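Local structure of fatty acyl CoA synthetase FADD13 (FATTY-ACYL-CoA SYNTHETASE) (Mycobacterium tuberculosis, 3R44) at residues D170-I175 / E375-P380; G355-H360 / A386-W391; G363-K368 / G404-K409. The protein belongs to the ANL superfamily of AMP-binding enzymes, with a large AMP-binding region and a smaller C-terminal domain. One frame throughout, in Å; residues are numbered along the deposited sequence.

Contact 1: D170-I175 / E375-P380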
ATOM      1  N   ASP A 170      14.524  16.816   3.081  1.00 18.91           N
ATOM      2  CA  ASP A 170      13.927  16.283   4.275  1.00 21.62           C
ATOM      3  C   ASP A 170      12.674  17.051   4.720  1.00 19.08           C
ATOM      4  O   ASP A 170      12.102  16.729   5.740  1.00 20.71           O
ATOM      5  CB  ASP A 170      14.983  16.346   5.399  1.00 23.75           C
ATOM      6  CG  ASP A 170      14.524  15.685   6.659  1.00 31.30           C
ATOM      7  OD1 ASP A 170      13.979  14.562   6.556  1.00 38.85           O
ATOM      8  OD2 ASP A 170      14.722  16.275   7.765  1.00 38.38           O
ATOM      9  N   ASP A 171      12.239  18.069   3.986  1.00 17.52           N
ATOM     10  CA  ASP A 171      10.958  18.677   4.264  1.00 15.58           C
ATOM     11  C   ASP A 171       9.769  17.696   4.108  1.00 15.30           C
ATOM     12  O   ASP A 171       9.712  16.908   3.159  1.00 13.57           O
ATOM     13  CB  ASP A 171      10.749  19.918   3.394  1.00 15.06           C
ATOM     14  CG  ASP A 171      11.703  21.045   3.764  1.00 20.03           C
ATOM     15  OD1 ASP A 171      12.201  21.048   4.914  1.00 20.85           O
ATOM     16  OD2 ASP A 171      11.924  21.903   2.905  1.00 18.49           O
ATOM     17  N   ASN A 172       8.819  17.774   5.037  1.00 14.67           N
ATOM     18  CA  ASN A 172       7.628  16.963   4.939  1.00 13.09           C
ATOM     19  C   ASN A 172       6.886  17.183   3.657  1.00 11.77           C
ATOM     20  O   ASN A 172       6.755  18.331   3.197  1.00 13.35           O
ATOM     21  CB  ASN A 172       6.625  17.212   6.043  1.00 13.94           C
ATOM     22  CG  ASN A 172       7.156  16.921   7.385  1.00 16.21           C
ATOM     23  OD1 ASN A 172       8.135  16.193   7.512  1.00 16.63           O
ATOM     24  ND2 ASN A 172       6.519  17.507   8.419  1.00 16.54           N
ATOM     25  N   LEU A 173       6.339  16.096   3.127  1.00 10.92           N
ATOM     26  CA  LEU A 173       5.605  16.102   1.874  1.00 11.58           C
ATOM     27  C   LEU A 173       4.211  15.469   1.992  1.00 10.80           C
ATOM     28  O   LEU A 173       3.266  15.926   1.352  1.00 10.80           O
ATOM     29  CB  LEU A 173       6.398  15.355   0.770  1.00 11.04           C
ATOM     30  CG  LEU A 173       5.733  15.200  -0.614  1.00 13.32           C
ATOM     31  CD1 LEU A 173       5.211  16.548  -1.160  1.00 10.51           C
ATOM     32  CD2 LEU A 173       6.616  14.523  -1.659  1.00 14.88           C
ATOM     33  N   PHE A 174       4.096  14.338   2.655  1.00 11.45           N
ATOM     34  CA  PHE A 174       2.755  13.777   2.844  1.00 12.37           C
ATOM     35  C   PHE A 174       2.633  13.051   4.147  1.00 12.70           C
ATOM     36  O   PHE A 174       3.672  12.615   4.707  1.00 12.08           O
ATOM     37  CB  PHE A 174       2.238  13.005   1.623  1.00 14.96           C
ATOM     38  CG  PHE A 174       2.898  11.692   1.365  1.00 13.24           C
ATOM     39  CD1 PHE A 174       2.434  10.549   1.998  1.00 17.88           C
ATOM     40  CD2 PHE A 174       3.895  11.568   0.431  1.00 20.42           C
ATOM     41  CE1 PHE A 174       3.037   9.271   1.780  1.00 19.46           C
ATOM     42  CE2 PHE A 174       4.479  10.314   0.178  1.00 19.62           C
ATOM     43  CZ  PHE A 174       4.039   9.160   0.839  1.00 18.96           C
ATOM     44  N   ILE A 175       1.384  12.908   4.608  1.00 11.89           N
ATOM     45  CA  ILE A 175       1.088  12.061   5.751  1.00 12.54           C
ATOM     46  C   ILE A 175       0.035  11.071   5.324  1.00 12.64           C
ATOM     47  O   ILE A 175      -1.028  11.453   4.861  1.00 13.96           O
ATOM     48  CB  ILE A 175       0.559  12.839   6.969  1.00 13.45           C
ATOM     49  CG1 ILE A 175       1.466  13.979   7.404  1.00 13.40           C
ATOM     50  CG2 ILE A 175       0.401  11.902   8.161  1.00 14.63           C
ATOM     51  CD1 ILE A 175       0.797  15.069   8.220  1.00 16.84           C
ATOM     52  N   GLU A 375       8.992  10.084  10.482  1.00 14.55           N
ATOM     53  CA  GLU A 375       8.450   9.927  11.820  1.00 15.61           C
ATOM     54  C   GLU A 375       6.972   9.552  11.705  1.00 14.40           C
ATOM     55  O   GLU A 375       6.372   9.701  10.636  1.00 15.10           O
ATOM     56  CB  GLU A 375       8.568  11.242  12.560  1.00 15.17           C
ATOM     57  CG  GLU A 375       7.628  12.316  12.020  1.00 18.03           C
ATOM     58  CD  GLU A 375       7.999  13.735  12.441  1.00 26.12           C
ATOM     59  OE1 GLU A 375       9.145  13.983  12.855  1.00 30.26           O
ATOM     60  OE2 GLU A 375       7.113  14.610  12.307  1.00 28.86           O
ATOM     61  N   TYR A 376       6.395   9.082  12.797  1.00 13.89           N
ATOM     62  CA  TYR A 376       4.945   9.078  12.912  1.00 13.66           C
ATOM     63  C   TYR A 376       4.514  10.445  13.422  1.00 14.20           C
ATOM     64  O   TYR A 376       5.123  10.993  14.342  1.00 15.11           O
ATOM     65  CB  TYR A 376       4.496   7.988  13.871  1.00 13.90           C
ATOM     66  CG  TYR A 376       4.733   6.583  13.434  1.00 13.44           C
ATOM     67  CD1 TYR A 376       4.035   6.042  12.340  1.00 13.37           C
ATOM     68  CD2 TYR A 376       5.643   5.751  14.131  1.00 14.10           C
ATOM     69  CE1 TYR A 376       4.240   4.751  11.962  1.00 15.38           C
ATOM     70  CE2 TYR A 376       5.833   4.453  13.756  1.00 16.90           C
ATOM     71  CZ  TYR A 376       5.136   3.962  12.684  1.00 14.55           C
ATOM     72  OH  TYR A 376       5.319   2.677  12.284  1.00 14.07           O
ATOM     73  N   TRP A 377       3.509  11.021  12.774  1.00 13.35           N
ATOM     74  CA  TRP A 377       3.124  12.377  13.022  1.00 14.38           C
ATOM     75  C   TRP A 377       2.737  12.633  14.485  1.00 16.15           C
ATOM     76  O   TRP A 377       1.852  11.954  15.009  1.00 16.44           O
ATOM     77  CB  TRP A 377       1.962  12.729  12.096  1.00 13.44           C
ATOM     78  CG  TRP A 377       1.434  14.135  12.240  1.00 13.52           C
ATOM     79  CD1 TRP A 377       0.249  14.472  12.766  1.00 13.58           C
ATOM     80  CD2 TRP A 377       2.018  15.368  11.768  1.00 13.82           C
ATOM     81  NE1 TRP A 377       0.072  15.813  12.736  1.00 16.79           N
ATOM     82  CE2 TRP A 377       1.123  16.390  12.085  1.00 16.68           C
ATOM     83  CE3 TRP A 377       3.202  15.695  11.114  1.00 14.83           C
ATOM     84  CZ2 TRP A 377       1.406  17.745  11.844  1.00 20.24           C
ATOM     85  CZ3 TRP A 377       3.475  17.029  10.831  1.00 18.85           C
ATOM     86  CH2 TRP A 377       2.590  18.030  11.172  1.00 18.50           C
ATOM     87  N   ASN A 378       3.408  13.606  15.112  1.00 16.74           N
ATOM     88  CA  ASN A 378       3.197  13.967  16.533  1.00 18.64           C
ATOM     89  C   ASN A 378       3.251  12.786  17.482  1.00 19.32           C
ATOM     90  O   ASN A 378       2.637  12.813  18.556  1.00 19.35           O
ATOM     91  CB  ASN A 378       1.902  14.755  16.669  1.00 19.30           C
ATOM     92  CG  ASN A 378       1.982  16.067  15.967  1.00 19.76           C
ATOM     93  OD1 ASN A 378       3.068  16.516  15.643  1.00 22.74           O
ATOM     94  ND2 ASN A 378       0.859  16.668  15.695  1.00 23.32           N
ATOM     95  N   ARG A 379       4.015  11.765  17.087  1.00 19.27           N
ATOM     96  CA  ARG A 379       4.280  10.582  17.896  1.00 20.17           C
ATOM     97  C   ARG A 379       5.767  10.246  18.012  1.00 19.90           C
ATOM     98  O   ARG A 379       6.199   9.210  17.488  1.00 18.78           O
ATOM     99  CB  ARG A 379       3.461   9.388  17.407  1.00 20.60           C
ATOM    100  CG  ARG A 379       1.968   9.652  17.555  1.00 24.79           C
ATOM    101  CD  ARG A 379       1.118   8.476  17.163  1.00 27.77           C
ATOM    102  NE  ARG A 379      -0.257   8.637  17.695  1.00 37.64           N
ATOM    103  CZ  ARG A 379      -1.319   8.993  16.979  1.00 41.21           C
ATOM    104  NH1 ARG A 379      -1.226   9.154  15.682  1.00 44.73           N
ATOM    105  NH2 ARG A 379      -2.497   9.174  17.551  1.00 45.87           N
ATOM    106  N   PRO A 380       6.542  11.099  18.741  1.00 21.95           N
ATOM    107  CA  PRO A 380       8.006  10.979  18.753  1.00 22.58           C
ATOM    108  C   PRO A 380       8.463   9.712  19.451  1.00 23.03           C
ATOM    109  O   PRO A 380       9.408   9.059  18.981  1.00 22.29           O
ATOM    110  CB  PRO A 380       8.460  12.211  19.553  1.00 23.95           C
ATOM    111  CG  PRO A 380       7.264  12.649  20.336  1.00 25.67           C
ATOM    112  CD  PRO A 380       6.115  12.354  19.394  1.00 22.85           C
TER
HETATM  113  O   HOH W   1       7.338  17.136  11.052  1.00 14.15           O
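The W377 indole has I175 over one face, the N378 amide over the other, and N172 at its rim. The contact spans a three-stranded antiparallel sheet, from edge strand 172-178 to the residue that follows the short edge strand 375-376, and N172 and W377 both touch V189 of the middle strand. On the first face sits I175 CD1, 3.9 Å from the centroid of the six-membered ring and 19° off its normal, a CH-pi contact. N378 ND2 lies over the opposite face and near the rim; it is also close to W377 NE1, but both are donors and do not bond. NE1 instead makes a weak hydrogen bond to D113 O. N172 comes in at the edge, in the ring plane, with ND2 3.9 Å from W377 CZ3 and its amide turned 73° against the indole. R70 of strand 70-74 touches both I175 and W377.

W377 enters the type II turn from Y376 to R379, closed by R379 N to Y376 O at 3.1 Å and leading straight into helix 380-385. With CG anti to the backbone N (chi1 180°), the indole reaches back from this turn toward strand 172-178. The N172 amide has both ends occupied: OD1 takes a hydrogen bond from K374 NZ, while ND2 donates to a water at 2.8 Å, which in turn donates to E375 OE2, also at 2.8 Å.

Contact 2: G355-H360 / A386-W391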
ATOM      1  N   GLY A 355      17.853  -9.985  19.264  1.00 38.91           N
ATOM      2  CA  GLY A 355      18.223  -8.629  18.867  1.00 36.56           C
ATOM      3  C   GLY A 355      19.269  -8.517  17.768  1.00 34.44           C
ATOM      4  O   GLY A 355      19.549  -7.418  17.312  1.00 34.10           O
ATOM      5  N   VAL A 356      19.851  -9.624  17.314  1.00 32.17           N
ATOM      6  CA  VAL A 356      20.807  -9.559  16.209  1.00 30.28           C
ATOM      7  C   VAL A 356      20.080  -9.377  14.854  1.00 28.37           C
ATOM      8  O   VAL A 356      19.148 -10.099  14.494  1.00 27.63           O
ATOM      9  CB  VAL A 356      21.776 -10.778  16.170  1.00 30.93           C
ATOM     10  CG1 VAL A 356      22.773 -10.648  15.011  1.00 28.92           C
ATOM     11  CG2 VAL A 356      22.504 -10.912  17.512  1.00 33.61           C
ATOM     12  N   ILE A 357      20.528  -8.405  14.085  1.00 26.63           N
ATOM     13  CA  ILE A 357      20.003  -8.220  12.749  1.00 25.74           C
ATOM     14  C   ILE A 357      20.859  -9.010  11.751  1.00 26.51           C
ATOM     15  O   ILE A 357      22.073  -8.801  11.664  1.00 28.34           O
ATOM     16  CB  ILE A 357      19.942  -6.724  12.390  1.00 23.18           C
ATOM     17  CG1 ILE A 357      19.013  -5.994  13.376  1.00 22.79           C
ATOM     18  CG2 ILE A 357      19.513  -6.490  10.925  1.00 23.02           C
ATOM     19  CD1 ILE A 357      18.851  -4.518  13.086  1.00 22.47           C
ATOM     20  N   ARG A 358      20.221  -9.869  10.969  1.00 26.19           N
ATOM     21  CA  ARG A 358      20.924 -10.711   9.986  1.00 26.53           C
ATOM     22  C   ARG A 358      20.359 -10.601   8.556  1.00 25.31           C
ATOM     23  O   ARG A 358      19.137 -10.512   8.376  1.00 23.91           O
ATOM     24  CB  ARG A 358      20.852 -12.191  10.409  1.00 27.94           C
ATOM     25  CG  ARG A 358      21.197 -12.519  11.839  1.00 30.54           C
ATOM     26  CD  ARG A 358      21.087 -14.017  12.147  1.00 33.66           C
ATOM     27  NE  ARG A 358      21.738 -14.264  13.420  1.00 34.81           N
ATOM     28  CZ  ARG A 358      21.187 -14.066  14.614  1.00 37.58           C
ATOM     29  NH1 ARG A 358      19.918 -13.661  14.754  1.00 38.18           N
ATOM     30  NH2 ARG A 358      21.909 -14.281  15.686  1.00 39.87           N
ATOM     31  N   GLU A 359      21.207 -10.659   7.521  1.00 27.29           N
ATOM     32  CA  GLU A 359      20.644 -10.632   6.171  1.00 29.28           C
ATOM     33  C   GLU A 359      20.081 -11.978   5.732  1.00 28.76           C
ATOM     34  O   GLU A 359      19.416 -12.033   4.713  1.00 28.97           O
ATOM     35  CB  GLU A 359      21.614 -10.047   5.108  1.00 30.93           C
ATOM     36  CG  GLU A 359      21.873  -8.506   5.350  1.00 36.64           C
ATOM     37  CD  GLU A 359      21.997  -7.654   4.059  1.00 43.50           C
ATOM     38  OE1 GLU A 359      22.579  -8.176   3.067  1.00 48.38           O
ATOM     39  OE2 GLU A 359      21.526  -6.469   4.057  1.00 46.31           O
ATOM     40  N   HIS A 360      20.300 -13.036   6.508  1.00 29.19           N
ATOM     41  CA  HIS A 360      19.818 -14.367   6.129  1.00 31.07           C
ATOM     42  C   HIS A 360      19.234 -15.008   7.392  1.00 31.07           C
ATOM     43  O   HIS A 360      19.792 -14.868   8.467  1.00 32.93           O
ATOM     44  CB  HIS A 360      20.953 -15.227   5.474  1.00 32.82           C
ATOM     45  CG  HIS A 360      21.609 -14.558   4.298  1.00 37.63           C
ATOM     46  ND1 HIS A 360      21.069 -14.579   3.026  1.00 41.87           N
ATOM     47  CD2 HIS A 360      22.713 -13.777   4.216  1.00 42.89           C
ATOM     48  CE1 HIS A 360      21.831 -13.875   2.206  1.00 42.26           C
ATOM     49  NE2 HIS A 360      22.832 -13.373   2.904  1.00 44.12           N
ATOM     50  N   ALA A 386      10.118   2.386  17.035  1.00 22.66           N
ATOM     51  CA  ALA A 386      10.040   1.693  15.743  1.00 21.15           C
ATOM     52  C   ALA A 386      11.393   1.468  15.080  1.00 20.23           C
ATOM     53  O   ALA A 386      11.471   0.767  14.086  1.00 20.20           O
ATOM     54  CB  ALA A 386       9.126   2.453  14.802  1.00 21.00           C
ATOM     55  N   PHE A 387      12.445   2.074  15.609  1.00 18.70           N
ATOM     56  CA  PHE A 387      13.768   1.979  15.046  1.00 19.74           C
ATOM     57  C   PHE A 387      14.772   1.353  15.990  1.00 21.86           C
ATOM     58  O   PHE A 387      14.703   1.534  17.218  1.00 22.73           O
ATOM     59  CB  PHE A 387      14.269   3.352  14.666  1.00 20.05           C
ATOM     60  CG  PHE A 387      13.726   3.846  13.424  1.00 20.15           C
ATOM     61  CD1 PHE A 387      14.401   3.605  12.262  1.00 20.69           C
ATOM     62  CD2 PHE A 387      12.527   4.557  13.376  1.00 20.58           C
ATOM     63  CE1 PHE A 387      13.905   4.060  11.065  1.00 20.99           C
ATOM     64  CE2 PHE A 387      12.034   5.002  12.152  1.00 22.56           C
ATOM     65  CZ  PHE A 387      12.745   4.770  11.021  1.00 21.30           C
ATOM     66  N   ASP A 388      15.659   0.569  15.402  1.00 21.41           N
ATOM     67  CA  ASP A 388      16.787  -0.046  16.087  1.00 25.03           C
ATOM     68  C   ASP A 388      18.034   0.260  15.283  1.00 26.29           C
ATOM     69  O   ASP A 388      18.285  -0.399  14.261  1.00 22.69           O
ATOM     70  CB  ASP A 388      16.607  -1.551  16.128  1.00 24.85           C
ATOM     71  CG  ASP A 388      17.708  -2.258  16.913  1.00 30.98           C
ATOM     72  OD1 ASP A 388      18.641  -1.560  17.398  1.00 35.37           O
ATOM     73  OD2 ASP A 388      17.614  -3.509  17.047  1.00 31.89           O
ATOM     74  N   ASN A 389      18.770   1.287  15.711  1.00 29.07           N
ATOM     75  CA  ASN A 389      19.985   1.741  15.008  1.00 30.90           C
ATOM     76  C   ASN A 389      19.820   1.992  13.526  1.00 27.82           C
ATOM     77  O   ASN A 389      20.589   1.451  12.701  1.00 29.76           O
ATOM     78  CB  ASN A 389      21.097   0.727  15.163  1.00 33.13           C
ATOM     79  CG  ASN A 389      21.570   0.604  16.585  1.00 39.82           C
ATOM     80  OD1 ASN A 389      21.643  -0.509  17.120  1.00 47.31           O
ATOM     81  ND2 ASN A 389      21.869   1.741  17.229  1.00 44.48           N
ATOM     82  N   GLY A 390      18.798   2.744  13.189  1.00 25.06           N
ATOM     83  CA  GLY A 390      18.512   3.096  11.836  1.00 23.23           C
ATOM     84  C   GLY A 390      17.657   2.084  11.121  1.00 20.41           C
ATOM     85  O   GLY A 390      17.201   2.385  10.068  1.00 19.93           O
ATOM     86  N   TRP A 391      17.484   0.864  11.673  1.00 18.66           N
ATOM     87  CA  TRP A 391      16.640  -0.165  11.054  1.00 17.09           C
ATOM     88  C   TRP A 391      15.209  -0.002  11.548  1.00 17.53           C
ATOM     89  O   TRP A 391      14.983   0.001  12.747  1.00 18.12           O
ATOM     90  CB  TRP A 391      17.123  -1.537  11.423  1.00 18.19           C
ATOM     91  CG  TRP A 391      18.426  -1.894  10.842  1.00 16.92           C
ATOM     92  CD1 TRP A 391      19.641  -1.737  11.386  1.00 17.33           C
ATOM     93  CD2 TRP A 391      18.617  -2.567   9.599  1.00 13.19           C
ATOM     94  NE1 TRP A 391      20.616  -2.301  10.559  1.00 14.55           N
ATOM     95  CE2 TRP A 391      19.998  -2.804   9.448  1.00 15.22           C
ATOM     96  CE3 TRP A 391      17.742  -2.992   8.604  1.00 14.77           C
ATOM     97  CZ2 TRP A 391      20.538  -3.413   8.317  1.00 17.52           C
ATOM     98  CZ3 TRP A 391      18.278  -3.618   7.485  1.00 14.86           C
ATOM     99  CH2 TRP A 391      19.671  -3.809   7.352  1.00 17.63           C
TER
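I357 lies over one face of the W391 indole, and its CB is where the two branches that do the touching part. CG2, anti to the backbone N, comes down over the centre of the ring system, 4.0 Å from W391 CE2. CG1 (chi1 -61°) sets off beside the backbone N and carries the chain on, extended, to the CD1 methyl. That methyl is the tight point: I357 CD1 is 3.4 Å from W391 CD1 and 3.6 Å from the centroid of the five-membered ring, 23° off the normal, a CH-pi contact.

Strands 357-358 and 387-388 form the two margins of a five-stranded antiparallel sheet, and W391 begins the strand next to the second. The pair therefore meets across the sheet's surface, both residues resting on A349 and V366 of the two strands between. W391 closes a hairpin with a two-residue loop, a type I' turn from D388 to W391, D388 N to W391 O at 2.8 Å and W391 N to D388 O at 3.0 Å, with N389 and G390 at its corners. On its side turned from the ring, I357 CD1 lies 4.3 Å from D388 OD2, the oxygen that forms a salt bridge with R351 NE.

Contact 3: G363-K368 / G404-K409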
ATOM      1  N   GLY A 363      13.194 -14.023  11.410  1.00 21.73           N
ATOM      2  CA  GLY A 363      13.005 -13.001  12.445  1.00 21.65           C
ATOM      3  C   GLY A 363      12.082 -11.891  12.009  1.00 19.53           C
ATOM      4  O   GLY A 363      11.322 -12.026  11.041  1.00 21.14           O
ATOM      5  N   GLU A 364      12.131 -10.783  12.722  1.00 18.43           N
ATOM      6  CA  GLU A 364      11.273  -9.653  12.377  1.00 16.64           C
ATOM      7  C   GLU A 364      11.875  -8.933  11.160  1.00 15.59           C
ATOM      8  O   GLU A 364      13.057  -8.624  11.185  1.00 14.97           O
ATOM      9  CB  GLU A 364      11.144  -8.697  13.572  1.00 18.12           C
ATOM     10  CG  GLU A 364      10.238  -7.527  13.251  1.00 17.33           C
ATOM     11  CD  GLU A 364      10.257  -6.444  14.349  1.00 21.74           C
ATOM     12  OE1 GLU A 364      11.142  -6.515  15.265  1.00 23.40           O
ATOM     13  OE2 GLU A 364       9.401  -5.521  14.287  1.00 24.85           O
ATOM     14  N   VAL A 365      11.076  -8.657  10.123  1.00 14.45           N
ATOM     15  CA  VAL A 365      11.575  -7.975   8.956  1.00 14.04           C
ATOM     16  C   VAL A 365      11.975  -6.549   9.342  1.00 13.98           C
ATOM     17  O   VAL A 365      11.193  -5.804  10.020  1.00 14.93           O
ATOM     18  CB  VAL A 365      10.598  -7.993   7.813  1.00 13.23           C
ATOM     19  CG1 VAL A 365      11.212  -7.223   6.589  1.00 13.28           C
ATOM     20  CG2 VAL A 365      10.238  -9.506   7.403  1.00 14.32           C
ATOM     21  N   VAL A 366      13.216  -6.183   9.001  1.00 13.29           N
ATOM     22  CA  VAL A 366      13.662  -4.806   9.278  1.00 12.86           C
ATOM     23  C   VAL A 366      14.185  -4.170   7.982  1.00 12.60           C
ATOM     24  O   VAL A 366      14.703  -4.878   7.099  1.00 11.75           O
ATOM     25  CB  VAL A 366      14.676  -4.700  10.405  1.00 14.31           C
ATOM     26  CG1 VAL A 366      14.047  -5.009  11.756  1.00 15.20           C
ATOM     27  CG2 VAL A 366      15.897  -5.554  10.166  1.00 13.91           C
ATOM     28  N   ILE A 367      14.033  -2.853   7.860  1.00 12.90           N
ATOM     29  CA  ILE A 367      14.416  -2.149   6.627  1.00 12.49           C
ATOM     30  C   ILE A 367      15.323  -0.984   6.982  1.00 13.26           C
ATOM     31  O   ILE A 367      15.014  -0.234   7.950  1.00 13.39           O
ATOM     32  CB  ILE A 367      13.142  -1.628   5.903  1.00 12.78           C
ATOM     33  CG1 ILE A 367      12.167  -2.796   5.579  1.00 16.63           C
ATOM     34  CG2 ILE A 367      13.514  -0.804   4.643  1.00 12.73           C
ATOM     35  CD1 ILE A 367      10.768  -2.389   4.940  1.00 17.97           C
ATOM     36  N   LYS A 368      16.374  -0.743   6.205  1.00 12.75           N
ATOM     37  CA  LYS A 368      17.251   0.457   6.369  1.00 13.72           C
ATOM     38  C   LYS A 368      17.340   1.096   4.987  1.00 13.63           C
ATOM     39  O   LYS A 368      17.697   0.433   4.029  1.00 13.22           O
ATOM     40  CB  LYS A 368      18.643   0.104   6.893  1.00 15.30           C
ATOM     41  CG  LYS A 368      19.567   1.312   7.035  1.00 19.12           C
ATOM     42  CD  LYS A 368      20.871   0.921   7.775  1.00 26.56           C
ATOM     43  CE  LYS A 368      20.712   1.152   9.256  1.00 28.79           C
ATOM     44  NZ  LYS A 368      22.012   1.008   9.990  1.00 32.44           N
ATOM     45  N   GLY A 404      18.885 -14.682  -0.593  1.00 20.33           N
ATOM     46  CA  GLY A 404      18.393 -13.349  -0.339  1.00 18.17           C
ATOM     47  C   GLY A 404      16.920 -13.094  -0.588  1.00 17.64           C
ATOM     48  O   GLY A 404      16.468 -11.943  -0.568  1.00 16.63           O
ATOM     49  N   TYR A 405      16.140 -14.156  -0.763  1.00 16.78           N
ATOM     50  CA  TYR A 405      14.719 -14.014  -1.076  1.00 15.66           C
ATOM     51  C   TYR A 405      13.933 -14.009   0.227  1.00 15.78           C
ATOM     52  O   TYR A 405      14.091 -14.915   1.076  1.00 16.56           O
ATOM     53  CB  TYR A 405      14.242 -15.092  -2.030  1.00 15.92           C
ATOM     54  CG  TYR A 405      14.732 -14.931  -3.442  1.00 14.89           C
ATOM     55  CD1 TYR A 405      14.026 -14.201  -4.354  1.00 17.50           C
ATOM     56  CD2 TYR A 405      15.932 -15.458  -3.845  1.00 16.08           C
ATOM     57  CE1 TYR A 405      14.466 -14.036  -5.676  1.00 20.49           C
ATOM     58  CE2 TYR A 405      16.414 -15.265  -5.153  1.00 20.55           C
ATOM     59  CZ  TYR A 405      15.680 -14.575  -6.046  1.00 19.49           C
ATOM     60  OH  TYR A 405      16.121 -14.452  -7.322  1.00 21.25           O
ATOM     61  N   LEU A 406      13.125 -12.981   0.383  1.00 15.71           N
ATOM     62  CA  LEU A 406      12.250 -12.796   1.546  1.00 15.58           C
ATOM     63  C   LEU A 406      10.940 -13.581   1.403  1.00 15.91           C
ATOM     64  O   LEU A 406      10.289 -13.538   0.347  1.00 15.35           O
ATOM     65  CB  LEU A 406      11.890 -11.319   1.683  1.00 14.57           C
ATOM     66  CG  LEU A 406      10.947 -10.937   2.820  1.00 16.65           C
ATOM     67  CD1 LEU A 406      11.557 -11.412   4.146  1.00 15.47           C
ATOM     68  CD2 LEU A 406      10.664  -9.417   2.893  1.00 11.52           C
ATOM     69  N   TYR A 407      10.554 -14.270   2.480  1.00 16.09           N
ATOM     70  CA  TYR A 407       9.279 -14.985   2.572  1.00 17.82           C
ATOM     71  C   TYR A 407       8.593 -14.433   3.803  1.00 18.52           C
ATOM     72  O   TYR A 407       9.098 -14.566   4.902  1.00 19.92           O
ATOM     73  CB  TYR A 407       9.449 -16.503   2.718  1.00 19.32           C
ATOM     74  CG  TYR A 407       9.938 -17.186   1.454  1.00 21.07           C
ATOM     75  CD1 TYR A 407       9.040 -17.797   0.596  1.00 23.44           C
ATOM     76  CD2 TYR A 407      11.275 -17.175   1.098  1.00 21.42           C
ATOM     77  CE1 TYR A 407       9.451 -18.402  -0.577  1.00 25.87           C
ATOM     78  CE2 TYR A 407      11.713 -17.782  -0.093  1.00 24.06           C
ATOM     79  CZ  TYR A 407      10.801 -18.390  -0.908  1.00 26.16           C
ATOM     80  OH  TYR A 407      11.201 -18.973  -2.066  1.00 27.44           O
ATOM     81  N   ILE A 408       7.472 -13.756   3.622  1.00 19.08           N
ATOM     82  CA  ILE A 408       6.731 -13.267   4.752  1.00 19.61           C
ATOM     83  C   ILE A 408       5.901 -14.366   5.395  1.00 20.81           C
ATOM     84  O   ILE A 408       5.111 -15.082   4.746  1.00 22.47           O
ATOM     85  CB  ILE A 408       5.848 -12.059   4.377  1.00 19.80           C
ATOM     86  CG1 ILE A 408       6.688 -10.909   3.822  1.00 19.77           C
ATOM     87  CG2 ILE A 408       4.984 -11.584   5.577  1.00 20.51           C
ATOM     88  CD1 ILE A 408       7.402 -10.106   4.801  1.00 20.24           C
ATOM     89  N   LYS A 409       6.057 -14.504   6.692  1.00 20.76           N
ATOM     90  CA  LYS A 409       5.376 -15.563   7.426  1.00 23.88           C
ATOM     91  C   LYS A 409       4.140 -15.082   8.130  1.00 24.88           C
ATOM     92  O   LYS A 409       3.162 -15.832   8.224  1.00 25.10           O
ATOM     93  CB  LYS A 409       6.308 -16.209   8.453  1.00 25.04           C
ATOM     94  CG  LYS A 409       7.505 -16.888   7.859  1.00 29.44           C
ATOM     95  CD  LYS A 409       7.087 -17.982   6.896  1.00 37.21           C
ATOM     96  CE  LYS A 409       8.270 -18.664   6.215  1.00 40.91           C
ATOM     97  NZ  LYS A 409       9.169 -19.349   7.225  1.00 44.70           N
TER
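V365 and I408 mark the nearest approach of two strands that belong to different sheets and run in broadly opposite senses, their CA atoms 8.3 Å apart, too far for backbone pairing. What spans the gap is a small cluster of methyls. V365 CG2 is the one that reaches across, and it meets two partners from the facing strand: I408 CD1 at 3.9 Å and L406 CD1 at 4.0 Å. Those two CD1 methyls, from L406 and I408, are themselves 4.4 Å apart, and the three methyls make a compact triangle with the V365 branch at its apex.

The partners arrive differently. L406 points its CB at V365, and the CD1 branch of its isobutyl group finishes the approach obliquely. I408 starts out less directly; its CG1 runs beside the backbone N and then bends (chi2 -78°), which swings CD1 in toward V365, the two side chains crossing at about a right angle. Both contacts across the gap are purely apolar, at ordinary van der Waals separations, and both V365 and L406 are buried. Their carbonyl oxygens have side-chain donors: V365 O accepts from T394 OG1, and L406 O from S338 OG.

Around this point the chain turns a corner at G363 and then enters strand 364-369, which lies between strands 346-351 and 391-394 in the five-stranded antiparallel sheet. Strand 406-410 instead pairs with 396-400 in a two-stranded hairpin. Y315, from strand 310-316 of the large mixed sheet, touches V365, L406 and I408 alike, so the residues of three separate sheets come together here.

Along the chain the segments of the three contacts interleave: 170-175 comes first, then 355-360, 363-368, 375-380, 386-391 and 404-409. Contacts 2 and 3 are close neighbours, centres about 11 Å apart, and both reach the five-stranded antiparallel sheet, contact 3 through 363-368; W391 of contact 2 packs on V366, and K368 NZ probably hydrogen-bonds N389 O. Contact 1 belongs to a separate three-stranded sheet, centred about 22 Å from contact 2 and 25 Å from contact 3, yet Y376 meets A386 at the far end of helix 380-385. The chain from 355 to 409 thus supplies strands to the three-, five- and two-stranded antiparallel sheets and, through contact 3, packs the last two on each other.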